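Local coordinates for cellulose binding protein (Clavibacter michiganensis subsp. michiganensis, PDB 4L48) that binds cellulose chains through its expansin module and, as a whole protein, probably hydrolyses internal beta-1,4-glucosidic linkages in cellulose and related beta-glucans, at residues A[4-9]-A[92-97]. The protein carries 1 engineered substitution. Numbering follows the deposited sequence.
Sequences HGRATH and AGIIPI
Gly5 and Ile97 form an antiparallel hydrogen-bonded pair, joined by Gly5 N to Ile97 O (3.0 Å) and Ile97 N to Gly5 O. Two residues on, Ala7 and Ile95 form the next hydrogen-bonded pair, with Ala7 N to Ile95 O at 2.8 Å but bent to 139° at the hydrogen, and Ile95 N returning to Ala7 O. Past Ile95 the direct pairing gives way to water 1, which accepts from His9 N and donates to Gly93 O. Ile97 supplies much of the apolar contact. Its CB carries CG1 between the backbone N and the carbonyl carbon (chi1 61°), which rests CG1 3.6 Å from Gly5 C. The CG2 branch of Ile97 lies near Ala7 CB. At the tip, Ile97 CD1 reaches Ala7 CB at 3.7 Å and also touches Arg6 O. On the same face, Ala7 CB also meets Ile95 CG1, and helix 81-87 packs on Ile95. Arg6 and Pro96 point to the other face; there the extended Arg6 chain passes Ile94, CD1 of which approaches NH1 at 4.0 Å, while NE forms a salt bridge with Glu73. These strands, 3-10 and 95-101, are the first and last of the six-stranded sheet in the double-psi beta-barrel domain of the expansin. The backbone bonds of this pair therefore close the sheet on itself, with Ala7, Ile95 and Ile97 on the buried side and Arg6 and Pro96 on the more exposed one.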
ATOM      1  N   HIS A   4     -17.459   8.287   8.726  1.00 15.19           N
ATOM      2  CA  HIS A   4     -17.838   9.676   8.501  1.00 15.41           C
ATOM      3  C   HIS A   4     -16.800  10.596   9.131  1.00 14.17           C
ATOM      4  O   HIS A   4     -16.440  10.424  10.293  1.00 13.78           O
ATOM      5  CB  HIS A   4     -19.216   9.954   9.101  1.00 17.03           C
ATOM      6  CG  HIS A   4     -20.249   8.936   8.737  1.00 19.61           C
ATOM      7  ND1 HIS A   4     -21.070   9.068   7.637  1.00 20.65           N
ATOM      8  CD2 HIS A   4     -20.594   7.766   9.324  1.00 21.75           C
ATOM      9  CE1 HIS A   4     -21.877   8.024   7.565  1.00 23.13           C
ATOM     10  NE2 HIS A   4     -21.609   7.219   8.577  1.00 23.88           N
ATOM     11  N   GLY A   5     -16.317  11.569   8.366  1.00 13.33           N
ATOM     12  CA  GLY A   5     -15.295  12.468   8.868  1.00 13.13           C
ATOM     13  C   GLY A   5     -15.114  13.739   8.063  1.00 13.27           C
ATOM     14  O   GLY A   5     -16.073  14.295   7.527  1.00 12.92           O
ATOM     15  N   ARG A   6     -13.871  14.201   7.987  1.00 13.55           N
ATOM     16  CA  ARG A   6     -13.544  15.434   7.283  1.00 15.12           C
ATOM     17  C   ARG A   6     -12.230  15.284   6.525  1.00 16.48           C
ATOM     18  O   ARG A   6     -11.486  14.327   6.741  1.00 16.19           O
ATOM     19  CB  ARG A   6     -13.450  16.599   8.267  1.00 15.81           C
ATOM     20  CG  ARG A   6     -12.394  16.406   9.341  1.00 15.80           C
ATOM     21  CD  ARG A   6     -12.263  17.638  10.215  1.00 17.17           C
ATOM     22  NE  ARG A   6     -11.131  17.532  11.129  1.00 18.31           N
ATOM     23  CZ  ARG A   6     -10.498  18.575  11.654  1.00 20.20           C
ATOM     24  NH1 ARG A   6     -10.885  19.808  11.349  1.00 21.48           N
ATOM     25  NH2 ARG A   6      -9.476  18.389  12.478  1.00 21.33           N
ATOM     26  N   ALA A   7     -11.940  16.233   5.642  1.00 16.47           N
ATOM     27  CA  ALA A   7     -10.745  16.141   4.815  1.00 15.95           C
ATOM     28  C   ALA A   7     -10.020  17.472   4.638  1.00 15.33           C
ATOM     29  O   ALA A   7     -10.639  18.504   4.381  1.00 15.12           O
ATOM     30  CB  ALA A   7     -11.089  15.544   3.458  1.00 15.95           C
ATOM     31  N   THR A   8      -8.700  17.428   4.787  1.00 15.04           N
ATOM     32  CA  THR A   8      -7.839  18.550   4.440  1.00 15.03           C
ATOM     33  C   THR A   8      -7.007  18.142   3.231  1.00 15.01           C
ATOM     34  O   THR A   8      -7.173  17.040   2.708  1.00 15.54           O
ATOM     35  CB  THR A   8      -6.912  18.939   5.604  1.00 15.34           C
ATOM     36  OG1 THR A   8      -6.302  17.762   6.146  1.00 13.30           O
ATOM     37  CG2 THR A   8      -7.702  19.639   6.699  1.00 13.75           C
ATOM     38  N   HIS A   9      -6.116  19.019   2.781  1.00 14.66           N
ATOM     39  CA  HIS A   9      -5.307  18.711   1.605  1.00 14.45           C
ATOM     40  C   HIS A   9      -3.808  18.936   1.801  1.00 14.29           C
ATOM     41  O   HIS A   9      -3.390  19.801   2.571  1.00 14.72           O
ATOM     42  CB  HIS A   9      -5.815  19.473   0.374  1.00 14.64           C
ATOM     43  CG  HIS A   9      -5.917  20.953   0.573  1.00 15.28           C
ATOM     44  ND1 HIS A   9      -4.814  21.759   0.757  1.00 16.05           N
ATOM     45  CD2 HIS A   9      -6.992  21.775   0.608  1.00 15.81           C
ATOM     46  CE1 HIS A   9      -5.204  23.012   0.900  1.00 16.60           C
ATOM     47  NE2 HIS A   9      -6.522  23.050   0.813  1.00 16.46           N
ATOM     48  N   ALA A  92     -11.921  26.221   0.554  1.00 21.57           N
ATOM     49  CA  ALA A  92     -12.633  25.860   1.774  1.00 20.53           C
ATOM     50  C   ALA A  92     -11.678  25.338   2.843  1.00 19.34           C
ATOM     51  O   ALA A  92     -11.908  25.523   4.037  1.00 19.33           O
ATOM     52  CB  ALA A  92     -13.714  24.830   1.475  1.00 19.81           C
ATOM     53  N   GLY A  93     -10.608  24.680   2.407  1.00 18.53           N
ATOM     54  CA  GLY A  93      -9.606  24.161   3.322  1.00 16.73           C
ATOM     55  C   GLY A  93     -10.010  22.863   3.996  1.00 15.63           C
ATOM     56  O   GLY A  93      -9.217  21.926   4.082  1.00 16.12           O
ATOM     57  N   ILE A  94     -11.245  22.816   4.489  1.00 15.44           N
ATOM     58  CA  ILE A  94     -11.780  21.620   5.132  1.00 14.56           C
ATOM     59  C   ILE A  94     -13.124  21.259   4.506  1.00 14.54           C
ATOM     60  O   ILE A  94     -13.951  22.133   4.253  1.00 15.19           O
ATOM     61  CB  ILE A  94     -11.983  21.834   6.647  1.00 21.46           C
ATOM     62  CG1 ILE A  94     -10.778  22.548   7.263  1.00 21.72           C
ATOM     63  CG2 ILE A  94     -12.241  20.506   7.346  1.00 13.62           C
ATOM     64  CD1 ILE A  94     -10.942  22.862   8.735  1.00 21.62           C
ATOM     65  N   ILE A  95     -13.339  19.970   4.253  1.00 13.90           N
ATOM     66  CA  ILE A  95     -14.598  19.505   3.677  1.00 13.93           C
ATOM     67  C   ILE A  95     -15.151  18.287   4.415  1.00 13.23           C
ATOM     68  O   ILE A  95     -14.390  17.433   4.869  1.00 12.68           O
ATOM     69  CB  ILE A  95     -14.450  19.170   2.173  1.00 18.72           C
ATOM     70  CG1 ILE A  95     -13.314  18.169   1.953  1.00 18.17           C
ATOM     71  CG2 ILE A  95     -14.217  20.435   1.359  1.00 19.72           C
ATOM     72  CD1 ILE A  95     -13.108  17.787   0.501  1.00 14.08           C
ATOM     73  N   PRO A  96     -16.486  18.211   4.547  1.00 17.24           N
ATOM     74  CA  PRO A  96     -17.140  17.050   5.160  1.00 12.89           C
ATOM     75  C   PRO A  96     -17.152  15.858   4.209  1.00 12.66           C
ATOM     76  O   PRO A  96     -17.521  16.007   3.044  1.00 13.21           O
ATOM     77  CB  PRO A  96     -18.567  17.545   5.402  1.00 13.36           C
ATOM     78  CG  PRO A  96     -18.779  18.591   4.364  1.00 17.79           C
ATOM     79  CD  PRO A  96     -17.451  19.267   4.191  1.00 14.14           C
ATOM     80  N   ILE A  97     -16.746  14.690   4.697  1.00 12.12           N
ATOM     81  CA  ILE A  97     -16.662  13.507   3.846  1.00 11.98           C
ATOM     82  C   ILE A  97     -17.199  12.245   4.511  1.00 11.69           C
ATOM     83  O   ILE A  97     -17.505  12.228   5.703  1.00 12.45           O
ATOM     84  CB  ILE A  97     -15.209  13.217   3.413  1.00 11.80           C
ATOM     85  CG1 ILE A  97     -14.330  12.965   4.640  1.00 15.41           C
ATOM     86  CG2 ILE A  97     -14.653  14.353   2.563  1.00 12.24           C
ATOM     87  CD1 ILE A  97     -12.932  12.496   4.306  1.00 15.16           C
TER
HETATM   88  O   HOH W   1      -6.184  21.785   3.652  1.00  9.79           O